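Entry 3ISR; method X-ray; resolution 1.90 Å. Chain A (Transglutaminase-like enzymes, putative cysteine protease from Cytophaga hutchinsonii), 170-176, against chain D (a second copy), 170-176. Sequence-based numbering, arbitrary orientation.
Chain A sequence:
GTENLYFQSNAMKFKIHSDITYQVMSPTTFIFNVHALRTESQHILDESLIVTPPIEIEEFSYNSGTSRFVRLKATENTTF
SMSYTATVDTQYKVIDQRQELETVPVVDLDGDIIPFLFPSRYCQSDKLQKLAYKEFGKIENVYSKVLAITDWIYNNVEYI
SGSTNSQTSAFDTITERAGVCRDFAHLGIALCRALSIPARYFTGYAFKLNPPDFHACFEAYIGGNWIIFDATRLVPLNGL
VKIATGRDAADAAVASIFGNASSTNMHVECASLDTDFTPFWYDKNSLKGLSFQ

Chain A (170-176) AFDTITE
Chain D 170-176: AFDTITE

No hydrogen bond or salt bridge joins these two helices, although a threonine lies at the centre of each contacting surface: the case illustrates how a threonine can present its methyl to a partner helix. Both stretches are helical throughout 170-176, with phi between -54° and -73° and psi between -30° and -45°, except that phi reaches about -98° at residue 175. Their N-to-C directions make an angle of 103°, and the axes approach to 10.4 Å, with the CA atoms of Ile A174 and Thr D175 7.6 Å apart.

Thr A175 and Thr D175 point toward the partner, both with chi1 p, and their CG2 methyls meet at 3.9 Å. Thr D175 OG1 meanwhile donates to Asp D172 O at 3.0 Å, within its own helix. Buried isoleucines, also pointing toward the partner, offer apolar methyls to the threonines: Ile A174 CG2 to Thr D175 CG2, and Thr A175 CG2 to Ile D174 CG2, both 3.4 Å. Their rotamers differ, chi1 -107° and chi2 m in Ile A174, t and p in Ile D174.

Phe A171 and Phe D171 start sideways, but their length, with chi1 t and chi2 near 75°, carries the rings across. Phe A171 CZ lies 3.4 Å from Thr D175 OG1, and Phe D171 CZ lies 3.4 Å from Thr A175 OG1, both obliquely. In all, 283 Å² is buried, mostly on the phenylalanines and threonines.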

ATOM      1  N   ALA A 170      -8.341  -5.732   6.108  1.00 11.89           N
ATOM      2  CA  ALA A 170      -9.587  -5.451   5.367  1.00 12.46           C
ATOM      3  C   ALA A 170      -9.295  -4.671   4.081  1.00 11.98           C
ATOM      4  O   ALA A 170      -9.901  -4.924   3.043  1.00 11.78           O
ATOM      5  CB  ALA A 170     -10.586  -4.664   6.274  1.00 11.09           C
ATOM      6  N   PHE A 171      -8.359  -3.734   4.160  1.00 12.28           N
ATOM      7  CA  PHE A 171      -7.998  -2.888   3.004  1.00 12.92           C
ATOM      8  C   PHE A 171      -7.445  -3.738   1.859  1.00 13.89           C
ATOM      9  O   PHE A 171      -7.688  -3.439   0.681  1.00 14.79           O
ATOM     10  CB  PHE A 171      -6.989  -1.801   3.408  1.00 11.47           C
ATOM     11  CG  PHE A 171      -6.764  -0.764   2.352  1.00 12.84           C
ATOM     12  CD1 PHE A 171      -7.718   0.236   2.117  1.00 12.39           C
ATOM     13  CD2 PHE A 171      -5.598  -0.780   1.577  1.00 12.27           C
ATOM     14  CE1 PHE A 171      -7.505   1.216   1.130  1.00 12.90           C
ATOM     15  CE2 PHE A 171      -5.388   0.195   0.582  1.00 14.39           C
ATOM     16  CZ  PHE A 171      -6.342   1.198   0.373  1.00 12.14           C
ATOM     17  N   ASP A 172      -6.714  -4.795   2.206  1.00 13.37           N
ATOM     18  CA  ASP A 172      -6.230  -5.761   1.216  1.00 13.86           C
ATOM     19  C   ASP A 172      -7.339  -6.614   0.605  1.00 14.32           C
ATOM     20  O   ASP A 172      -7.401  -6.795  -0.613  1.00 13.30           O
ATOM     21  CB  ASP A 172      -5.201  -6.688   1.853  1.00 13.87           C
ATOM     22  CG  ASP A 172      -4.035  -5.936   2.463  1.00 15.80           C
ATOM     23  OD1 ASP A 172      -3.561  -4.955   1.841  1.00 16.09           O
ATOM     24  OD2 ASP A 172      -3.570  -6.343   3.546  1.00 14.57           O
ATOM     25  N   THR A 173      -8.221  -7.116   1.458  1.00 13.76           N
ATOM     26  CA  THR A 173      -9.258  -8.065   1.042  1.00 14.59           C
ATOM     27  C   THR A 173     -10.253  -7.440   0.064  1.00 15.37           C
ATOM     28  O   THR A 173     -10.754  -8.115  -0.835  1.00 15.12           O
ATOM     29  CB  THR A 173      -9.956  -8.660   2.282  1.00 13.95           C
ATOM     30  OG1 THR A 173      -8.952  -9.271   3.098  1.00 14.32           O
ATOM     31  CG2 THR A 173     -10.998  -9.756   1.893  1.00 14.51           C
ATOM     32  N   ILE A 174     -10.541  -6.159   0.272  1.00 15.69           N
ATOM     33  CA  ILE A 174     -11.442  -5.394  -0.572  1.00 17.46           C
ATOM     34  C   ILE A 174     -11.034  -5.461  -2.052  1.00 16.73           C
ATOM     35  O   ILE A 174     -11.907  -5.493  -2.924  1.00 16.56           O
ATOM     36  CB  ILE A 174     -11.583  -3.904  -0.064  1.00 17.98           C
ATOM     37  CG1 ILE A 174     -12.942  -3.663   0.575  1.00 20.70           C
ATOM     38  CG2 ILE A 174     -11.487  -2.923  -1.193  1.00 21.85           C
ATOM     39  CD1 ILE A 174     -14.124  -3.860  -0.322  1.00 18.77           C
ATOM     40  N   THR A 175      -9.724  -5.500  -2.336  1.00 16.31           N
ATOM     41  CA  THR A 175      -9.239  -5.637  -3.715  1.00 16.02           C
ATOM     42  C   THR A 175      -8.848  -7.069  -4.099  1.00 16.16           C
ATOM     43  O   THR A 175      -9.068  -7.479  -5.235  1.00 16.10           O
ATOM     44  CB  THR A 175      -8.024  -4.714  -4.028  1.00 15.96           C
ATOM     45  OG1 THR A 175      -7.052  -4.808  -2.971  1.00 14.24           O
ATOM     46  CG2 THR A 175      -8.477  -3.262  -4.178  1.00 17.26           C
ATOM     47  N   GLU A 176      -8.281  -7.816  -3.150  1.00 15.74           N
ATOM     48  CA  GLU A 176      -7.857  -9.198  -3.386  1.00 16.44           C
ATOM     49  C   GLU A 176      -9.032 -10.140  -3.637  1.00 15.52           C
ATOM     50  O   GLU A 176      -8.932 -11.056  -4.466  1.00 15.41           O
ATOM     51  CB  GLU A 176      -6.995  -9.716  -2.222  1.00 16.46           C
ATOM     52  CG  GLU A 176      -5.576  -9.072  -2.203  1.00 20.89           C
ATOM     53  CD  GLU A 176      -4.742  -9.395  -0.931  1.00 24.16           C
ATOM     54  OE1 GLU A 176      -5.230 -10.137  -0.021  1.00 22.33           O
ATOM     55  OE2 GLU A 176      -3.578  -8.920  -0.867  1.00 23.65           O
TER
ATOM     56  N   ALA D 170      -4.465   3.151 -10.399  1.00 14.40           N
ATOM     57  CA  ALA D 170      -5.739   2.439 -10.491  1.00 15.02           C
ATOM     58  C   ALA D 170      -6.007   1.647  -9.224  1.00 14.52           C
ATOM     59  O   ALA D 170      -7.140   1.578  -8.740  1.00 14.25           O
ATOM     60  CB  ALA D 170      -5.733   1.470 -11.693  1.00 15.26           C
ATOM     61  N   PHE D 171      -4.967   1.021  -8.704  1.00 14.08           N
ATOM     62  CA  PHE D 171      -5.120   0.236  -7.482  1.00 15.02           C
ATOM     63  C   PHE D 171      -5.620   1.072  -6.289  1.00 15.50           C
ATOM     64  O   PHE D 171      -6.405   0.576  -5.483  1.00 16.94           O
ATOM     65  CB  PHE D 171      -3.804  -0.463  -7.149  1.00 13.87           C
ATOM     66  CG  PHE D 171      -3.934  -1.529  -6.081  1.00 15.58           C
ATOM     67  CD1 PHE D 171      -4.506  -2.766  -6.381  1.00 14.94           C
ATOM     68  CD2 PHE D 171      -3.481  -1.294  -4.791  1.00 15.03           C
ATOM     69  CE1 PHE D 171      -4.602  -3.770  -5.403  1.00 16.18           C
ATOM     70  CE2 PHE D 171      -3.591  -2.299  -3.793  1.00 17.67           C
ATOM     71  CZ  PHE D 171      -4.151  -3.536  -4.123  1.00 16.00           C
ATOM     72  N   ASP D 172      -5.209   2.339  -6.195  1.00 15.45           N
ATOM     73  CA  ASP D 172      -5.715   3.244  -5.134  1.00 15.99           C
ATOM     74  C   ASP D 172      -7.155   3.682  -5.397  1.00 16.13           C
ATOM     75  O   ASP D 172      -7.979   3.676  -4.499  1.00 16.24           O
ATOM     76  CB  ASP D 172      -4.828   4.487  -5.015  1.00 15.90           C
ATOM     77  CG  ASP D 172      -3.355   4.141  -4.870  1.00 18.49           C
ATOM     78  OD1 ASP D 172      -3.014   3.251  -4.054  1.00 17.29           O
ATOM     79  OD2 ASP D 172      -2.543   4.767  -5.582  1.00 19.23           O
ATOM     80  N   THR D 173      -7.453   4.048  -6.642  1.00 15.62           N
ATOM     81  CA  THR D 173      -8.759   4.602  -6.988  1.00 16.29           C
ATOM     82  C   THR D 173      -9.876   3.593  -6.764  1.00 16.73           C
ATOM     83  O   THR D 173     -11.002   3.944  -6.405  1.00 16.44           O
ATOM     84  CB  THR D 173      -8.755   5.120  -8.443  1.00 15.85           C
ATOM     85  OG1 THR D 173      -7.660   6.035  -8.597  1.00 16.74           O
ATOM     86  CG2 THR D 173     -10.054   5.879  -8.757  1.00 16.17           C
ATOM     87  N   ILE D 174      -9.561   2.319  -6.946  1.00 16.95           N
ATOM     88  CA  ILE D 174     -10.565   1.310  -6.748  1.00 18.57           C
ATOM     89  C   ILE D 174     -11.116   1.311  -5.300  1.00 18.02           C
ATOM     90  O   ILE D 174     -12.301   1.023  -5.089  1.00 18.17           O
ATOM     91  CB  ILE D 174     -10.084  -0.083  -7.315  1.00 19.57           C
ATOM     92  CG1 ILE D 174     -11.258  -1.026  -7.541  1.00 22.81           C
ATOM     93  CG2 ILE D 174      -9.079  -0.721  -6.428  1.00 20.03           C
ATOM     94  CD1 ILE D 174     -12.136  -0.663  -8.706  1.00 22.94           C
ATOM     95  N   THR D 175     -10.294   1.699  -4.324  1.00 16.58           N
ATOM     96  CA  THR D 175     -10.742   1.829  -2.929  1.00 16.36           C
ATOM     97  C   THR D 175     -11.087   3.277  -2.531  1.00 15.74           C
ATOM     98  O   THR D 175     -12.009   3.495  -1.736  1.00 15.59           O
ATOM     99  CB  THR D 175      -9.703   1.304  -1.907  1.00 16.59           C
ATOM    100  OG1 THR D 175      -8.415   1.876  -2.184  1.00 16.93           O
ATOM    101  CG2 THR D 175      -9.595  -0.225  -1.971  1.00 17.14           C
ATOM    102  N   GLU D 176     -10.349   4.250  -3.055  1.00 14.76           N
ATOM    103  CA  GLU D 176     -10.605   5.670  -2.706  1.00 15.15           C
ATOM    104  C   GLU D 176     -11.927   6.195  -3.260  1.00 14.10           C
ATOM    105  O   GLU D 176     -12.559   7.034  -2.629  1.00 13.50           O
ATOM    106  CB  GLU D 176      -9.445   6.585  -3.153  1.00 15.41           C
ATOM    107  CG  GLU D 176      -8.128   6.223  -2.482  1.00 20.02           C
ATOM    108  CD  GLU D 176      -6.902   7.030  -2.932  1.00 25.22           C
ATOM    109  OE1 GLU D 176      -6.928   7.755  -3.973  1.00 25.50           O
ATOM    110  OE2 GLU D 176      -5.893   6.902  -2.209  1.00 25.85           O
TER